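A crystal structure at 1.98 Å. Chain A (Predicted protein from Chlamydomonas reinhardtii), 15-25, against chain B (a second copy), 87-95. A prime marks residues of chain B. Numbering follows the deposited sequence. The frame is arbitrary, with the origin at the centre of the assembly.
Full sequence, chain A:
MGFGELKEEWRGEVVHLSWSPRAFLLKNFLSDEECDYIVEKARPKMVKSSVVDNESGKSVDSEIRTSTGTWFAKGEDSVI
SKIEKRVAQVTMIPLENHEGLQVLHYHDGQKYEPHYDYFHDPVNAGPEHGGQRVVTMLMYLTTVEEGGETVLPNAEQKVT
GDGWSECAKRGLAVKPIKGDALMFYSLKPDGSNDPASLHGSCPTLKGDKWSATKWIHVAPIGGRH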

ATOM      1  N   VAL A  15      -8.620   5.236  -7.428  1.00 18.78           N
ATOM      2  CA  VAL A  15      -8.518   6.673  -7.674  1.00 17.90           C
ATOM      3  C   VAL A  15      -7.653   7.353  -6.616  1.00 17.23           C
ATOM      4  O   VAL A  15      -7.924   7.386  -5.409  1.00 16.34           O
ATOM      5  CB  VAL A  15      -9.848   7.322  -7.811  1.00 17.79           C
ATOM      6  CG1 VAL A  15     -10.867   6.551  -7.032  1.00 21.49           C
ATOM      7  CG2 VAL A  15      -9.778   8.792  -7.389  1.00 18.32           C
ATOM      8  N   HIS A  16      -6.545   7.846  -7.103  1.00 15.45           N
ATOM      9  CA  HIS A  16      -5.689   8.658  -6.269  1.00 15.00           C
ATOM     10  C   HIS A  16      -6.473   9.854  -5.743  1.00 13.93           C
ATOM     11  O   HIS A  16      -6.976  10.719  -6.494  1.00 14.66           O
ATOM     12  CB  HIS A  16      -4.436   9.097  -7.013  1.00 15.44           C
ATOM     13  CG  HIS A  16      -3.578  10.033  -6.220  1.00 17.52           C
ATOM     14  ND1 HIS A  16      -3.702  11.405  -6.310  1.00 20.44           N
ATOM     15  CD2 HIS A  16      -2.645   9.802  -5.272  1.00 18.70           C
ATOM     16  CE1 HIS A  16      -2.820  11.975  -5.513  1.00 18.99           C
ATOM     17  NE2 HIS A  16      -2.167  11.025  -4.872  1.00 18.47           N
ATOM     18  N   LEU A  17      -6.619   9.894  -4.426  1.00 11.50           N
ATOM     19  CA  LEU A  17      -7.356  10.980  -3.773  1.00 11.17           C
ATOM     20  C   LEU A  17      -6.442  12.149  -3.399  1.00 10.20           C
ATOM     21  O   LEU A  17      -6.731  13.293  -3.659  1.00  9.80           O
ATOM     22  CB  LEU A  17      -8.154  10.482  -2.559  1.00 12.36           C
ATOM     23  CG  LEU A  17      -9.461   9.846  -2.929  1.00 13.92           C
ATOM     24  CD1 LEU A  17     -10.144   9.477  -1.709  1.00 16.06           C
ATOM     25  CD2 LEU A  17     -10.296  10.880  -3.808  1.00 14.59           C
ATOM     26  N   SER A  18      -5.308  11.802  -2.828  1.00  9.09           N
ATOM     27  CA  SER A  18      -4.406  12.774  -2.207  1.00  9.24           C
ATOM     28  C   SER A  18      -3.042  12.225  -1.964  1.00  9.55           C
ATOM     29  O   SER A  18      -2.891  11.051  -1.874  1.00  9.43           O
ATOM     30  CB  SER A  18      -4.997  13.120  -0.848  1.00  8.26           C
ATOM     31  OG  SER A  18      -4.270  14.138  -0.276  1.00 14.16           O
ATOM     32  N   TRP A  19      -2.051  13.095  -1.886  1.00 10.26           N
ATOM     33  CA  TRP A  19      -0.707  12.719  -1.470  1.00 10.27           C
ATOM     34  C   TRP A  19      -0.438  13.056  -0.018  1.00 11.60           C
ATOM     35  O   TRP A  19       0.289  12.359   0.699  1.00 10.37           O
ATOM     36  CB  TRP A  19       0.340  13.376  -2.359  1.00 11.61           C
ATOM     37  CG  TRP A  19       0.589  12.557  -3.626  1.00 10.26           C
ATOM     38  CD1 TRP A  19       0.410  12.968  -4.926  1.00 13.70           C
ATOM     39  CD2 TRP A  19       1.002  11.175  -3.696  1.00  9.40           C
ATOM     40  NE1 TRP A  19       0.747  11.926  -5.798  1.00 15.80           N
ATOM     41  CE2 TRP A  19       1.092  10.822  -5.056  1.00 12.49           C
ATOM     42  CE3 TRP A  19       1.323  10.215  -2.744  1.00  9.83           C
ATOM     43  CZ2 TRP A  19       1.480   9.540  -5.470  1.00 11.74           C
ATOM     44  CZ3 TRP A  19       1.741   8.964  -3.168  1.00  5.84           C
ATOM     45  CH2 TRP A  19       1.784   8.636  -4.503  1.00  5.87           C
ATOM     46  N   SER A  20      -1.048  14.168   0.375  1.00 11.49           N
ATOM     47  CA  SER A  20      -1.040  14.665   1.772  1.00 12.27           C
ATOM     48  C   SER A  20      -2.485  14.852   2.298  1.00 11.29           C
ATOM     49  O   SER A  20      -3.105  15.868   2.056  1.00 11.36           O
ATOM     50  CB  SER A  20      -0.271  15.997   1.882  1.00 12.00           C
ATOM     51  OG  SER A  20      -0.165  16.422   3.253  1.00 14.20           O
ATOM     52  N   PRO A  21      -3.020  13.860   3.018  1.00  9.65           N
ATOM     53  CA  PRO A  21      -2.323  12.642   3.350  1.00  9.59           C
ATOM     54  C   PRO A  21      -2.331  11.745   2.132  1.00  9.40           C
ATOM     55  O   PRO A  21      -2.890  12.115   1.100  1.00  9.03           O
ATOM     56  CB  PRO A  21      -3.190  12.061   4.439  1.00  8.67           C
ATOM     57  CG  PRO A  21      -4.593  12.477   3.999  1.00 10.20           C
ATOM     58  CD  PRO A  21      -4.432  13.822   3.435  1.00  9.71           C
ATOM     59  N   ARG A  22      -1.719  10.587   2.290  1.00  8.24           N
ATOM     60  CA  ARG A  22      -1.647   9.585   1.220  1.00  8.28           C
ATOM     61  C   ARG A  22      -2.906   8.827   1.294  1.00  8.09           C
ATOM     62  O   ARG A  22      -3.122   8.057   2.239  1.00  8.20           O
ATOM     63  CB  ARG A  22      -0.476   8.607   1.373  1.00  7.72           C
ATOM     64  CG  ARG A  22       0.829   9.290   1.078  1.00  8.25           C
ATOM     65  CD  ARG A  22       1.993   8.324   1.121  1.00  6.55           C
ATOM     66  NE  ARG A  22       2.345   7.895   2.463  1.00  4.84           N
ATOM     67  CZ  ARG A  22       2.897   6.735   2.728  1.00  4.36           C
ATOM     68  NH1 ARG A  22       3.061   5.818   1.760  1.00  7.09           N
ATOM     69  NH2 ARG A  22       3.265   6.468   3.947  1.00  5.92           N
ATOM     70  N   ALA A  23      -3.726   9.031   0.272  1.00  8.13           N
ATOM     71  CA  ALA A  23      -5.052   8.491   0.245  1.00  7.66           C
ATOM     72  C   ALA A  23      -5.494   8.057  -1.135  1.00  9.69           C
ATOM     73  O   ALA A  23      -5.349   8.740  -2.169  1.00  8.45           O
ATOM     74  CB  ALA A  23      -6.085   9.489   0.920  1.00  7.83           C
ATOM     75  N   PHE A  24      -5.999   6.838  -1.115  1.00 10.11           N
ATOM     76  CA  PHE A  24      -6.415   6.123  -2.309  1.00 10.58           C
ATOM     77  C   PHE A  24      -7.811   5.516  -2.108  1.00 10.25           C
ATOM     78  O   PHE A  24      -8.095   4.959  -1.087  1.00 10.87           O
ATOM     79  CB  PHE A  24      -5.369   5.034  -2.601  1.00 11.09           C
ATOM     80  CG  PHE A  24      -3.962   5.563  -2.639  1.00 12.76           C
ATOM     81  CD1 PHE A  24      -3.188   5.626  -1.509  1.00 12.81           C
ATOM     82  CD2 PHE A  24      -3.415   6.009  -3.793  1.00 15.71           C
ATOM     83  CE1 PHE A  24      -1.908   6.131  -1.553  1.00  7.74           C
ATOM     84  CE2 PHE A  24      -2.108   6.531  -3.809  1.00 14.30           C
ATOM     85  CZ  PHE A  24      -1.395   6.571  -2.686  1.00 10.70           C
ATOM     86  N   LEU A  25      -8.646   5.645  -3.120  1.00  9.75           N
ATOM     87  CA  LEU A  25      -9.931   4.927  -3.170  1.00  9.35           C
ATOM     88  C   LEU A  25      -9.993   3.755  -4.118  1.00  9.68           C
ATOM     89  O   LEU A  25      -9.725   3.859  -5.321  1.00 10.72           O
ATOM     90  CB  LEU A  25     -11.051   5.916  -3.479  1.00  8.83           C
ATOM     91  CG  LEU A  25     -12.482   5.365  -3.248  1.00 10.69           C
ATOM     92  CD1 LEU A  25     -12.792   5.478  -1.735  1.00  6.89           C
ATOM     93  CD2 LEU A  25     -13.487   6.079  -4.122  1.00 15.58           C
TER
ATOM     94  N   VAL B  87       4.543   4.605 -11.382  1.00  7.55           N
ATOM     95  CA  VAL B  87       5.406   4.041 -10.295  1.00  5.65           C
ATOM     96  C   VAL B  87       5.009   4.655  -8.983  1.00  6.47           C
ATOM     97  O   VAL B  87       4.804   3.966  -7.984  1.00  5.55           O
ATOM     98  CB  VAL B  87       6.934   4.252 -10.509  1.00  4.99           C
ATOM     99  CG1 VAL B  87       7.745   3.682  -9.236  1.00  6.88           C
ATOM    100  CG2 VAL B  87       7.444   3.646 -11.849  1.00  5.38           C
ATOM    101  N   ALA B  88       4.909   5.977  -8.967  1.00  6.68           N
ATOM    102  CA  ALA B  88       4.418   6.667  -7.725  1.00  7.72           C
ATOM    103  C   ALA B  88       3.077   6.093  -7.241  1.00  9.29           C
ATOM    104  O   ALA B  88       2.846   5.821  -6.037  1.00 10.52           O
ATOM    105  CB  ALA B  88       4.287   8.135  -7.959  1.00  6.56           C
ATOM    106  N   GLN B  89       2.211   5.852  -8.206  1.00  9.69           N
ATOM    107  CA  GLN B  89       0.842   5.386  -7.873  1.00 10.76           C
ATOM    108  C   GLN B  89       0.873   4.007  -7.268  1.00 10.03           C
ATOM    109  O   GLN B  89       0.342   3.819  -6.176  1.00 10.69           O
ATOM    110  CB  GLN B  89      -0.156   5.503  -9.010  1.00 11.70           C
ATOM    111  CG  GLN B  89      -0.383   6.953  -9.400  1.00 16.68           C
ATOM    112  CD  GLN B  89      -1.211   7.823  -8.418  1.00 21.78           C
ATOM    113  OE1 GLN B  89      -1.570   7.397  -7.303  1.00 29.48           O
ATOM    114  NE2 GLN B  89      -1.511   9.065  -8.845  1.00 23.72           N
ATOM    115  N   VAL B  90       1.597   3.076  -7.906  1.00  9.22           N
ATOM    116  CA  VAL B  90       1.533   1.645  -7.494  1.00  8.64           C
ATOM    117  C   VAL B  90       2.286   1.381  -6.175  1.00  8.75           C
ATOM    118  O   VAL B  90       1.962   0.468  -5.441  1.00  7.24           O
ATOM    119  CB  VAL B  90       1.877   0.585  -8.638  1.00  8.32           C
ATOM    120  CG1 VAL B  90       0.957   0.807  -9.827  1.00 10.27           C
ATOM    121  CG2 VAL B  90       3.392   0.569  -9.107  1.00 11.32           C
ATOM    122  N   THR B  91       3.337   2.164  -5.923  1.00  8.26           N
ATOM    123  CA  THR B  91       4.155   2.081  -4.714  1.00  7.95           C
ATOM    124  C   THR B  91       3.583   2.862  -3.533  1.00  8.23           C
ATOM    125  O   THR B  91       3.873   2.619  -2.358  1.00  9.28           O
ATOM    126  CB  THR B  91       5.619   2.553  -4.955  1.00  8.43           C
ATOM    127  OG1 THR B  91       5.636   3.926  -5.350  1.00  9.54           O
ATOM    128  CG2 THR B  91       6.286   1.719  -6.076  1.00  9.37           C
ATOM    129  N   MET B  92       2.695   3.724  -3.902  1.00  7.63           N
ATOM    130  CA  MET B  92       2.051   4.684  -3.059  1.00  8.12           C
ATOM    131  C   MET B  92       2.977   5.536  -2.222  1.00  9.06           C
ATOM    132  O   MET B  92       2.626   6.002  -1.160  1.00 10.53           O
ATOM    133  CB  MET B  92       0.987   3.987  -2.210  1.00  8.49           C
ATOM    134  CG  MET B  92      -0.149   3.381  -2.994  1.00  7.62           C
ATOM    135  SD  MET B  92      -1.251   2.381  -1.903  1.00 12.92           S
ATOM    136  CE  MET B  92      -0.243   1.035  -1.670  1.00  3.91           C
ATOM    137  N   ILE B  93       4.118   5.827  -2.810  1.00  8.79           N
ATOM    138  CA  ILE B  93       5.135   6.787  -2.300  1.00  8.39           C
ATOM    139  C   ILE B  93       5.344   7.889  -3.346  1.00  8.92           C
ATOM    140  O   ILE B  93       5.617   7.592  -4.497  1.00  9.94           O
ATOM    141  CB  ILE B  93       6.492   6.062  -2.071  1.00  9.15           C
ATOM    142  CG1 ILE B  93       6.272   4.871  -1.138  1.00  7.80           C
ATOM    143  CG2 ILE B  93       7.571   7.009  -1.590  1.00  8.42           C
ATOM    144  CD1 ILE B  93       7.453   3.958  -1.041  1.00  8.33           C
ATOM    145  N   PRO B  94       5.249   9.167  -2.933  1.00  8.06           N
ATOM    146  CA  PRO B  94       5.241  10.173  -3.935  1.00  7.84           C
ATOM    147  C   PRO B  94       6.561  10.372  -4.605  1.00  7.55           C
ATOM    148  O   PRO B  94       7.615  10.020  -4.077  1.00  6.61           O
ATOM    149  CB  PRO B  94       4.888  11.437  -3.129  1.00  8.64           C
ATOM    150  CG  PRO B  94       5.432  11.171  -1.799  1.00  9.33           C
ATOM    151  CD  PRO B  94       5.143   9.741  -1.578  1.00  6.71           C
ATOM    152  N   LEU B  95       6.464  11.117  -5.704  1.00  6.79           N
ATOM    153  CA  LEU B  95       7.573  11.303  -6.686  1.00  7.01           C
ATOM    154  C   LEU B  95       8.836  11.946  -6.132  1.00  7.29           C
ATOM    155  O   LEU B  95       9.924  11.684  -6.559  1.00  5.35           O
ATOM    156  CB  LEU B  95       7.108  12.134  -7.907  1.00  6.83           C
ATOM    157  CG  LEU B  95       6.477  11.232  -8.977  1.00  9.42           C
ATOM    158  CD1 LEU B  95       5.791  12.063 -10.100  1.00 11.24           C
ATOM    159  CD2 LEU B  95       7.550  10.255  -9.526  1.00  7.90           C
TER

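Two aromatic rings of chain A form the apolar centre, each carrying an aliphatic group over one face. Pro94′ CB lies 3.9 Å from the centroid of the Trp19 six-membered ring, 17° off its normal, a CH-pi contact that suits proline's compact, polarised ring. Met92′ CG sits 3.7 Å from the centroid of the Phe24 ring, 22° off the normal, and Met92′ SD follows at 4.0 Å from that centroid at the same inclination. CG and SD thus lie over the phenyl face, while CE turns away from it, an arrangement open to an unbranched chain with chi1 m and chi2 t. Trp19 points its CA-to-CB bond sideways, yet its long side chain reaches in far enough for CZ2 to stand 4.0 Å from Ala88′ CB; it has the largest covered area, 95 of the 433 Å² buried.

Beside these rings the contact becomes polar. Met92′ has left the helix with positive phi (51°), and its carbonyl accepts the one hydrogen bond between the stretches: Arg22 NH1 to Met92′ O, 3.0 Å, with an N-H...O angle of 162°. The oxygen lies near the guanidinium plane, where the N-H bonds point, in keeping with that angle. Farther out, Gln89′ OE1 approaches His16 CD2 at 3.3 Å and the edge of Phe24 at CE2, 3.6 Å, packing without a hydrogen bond.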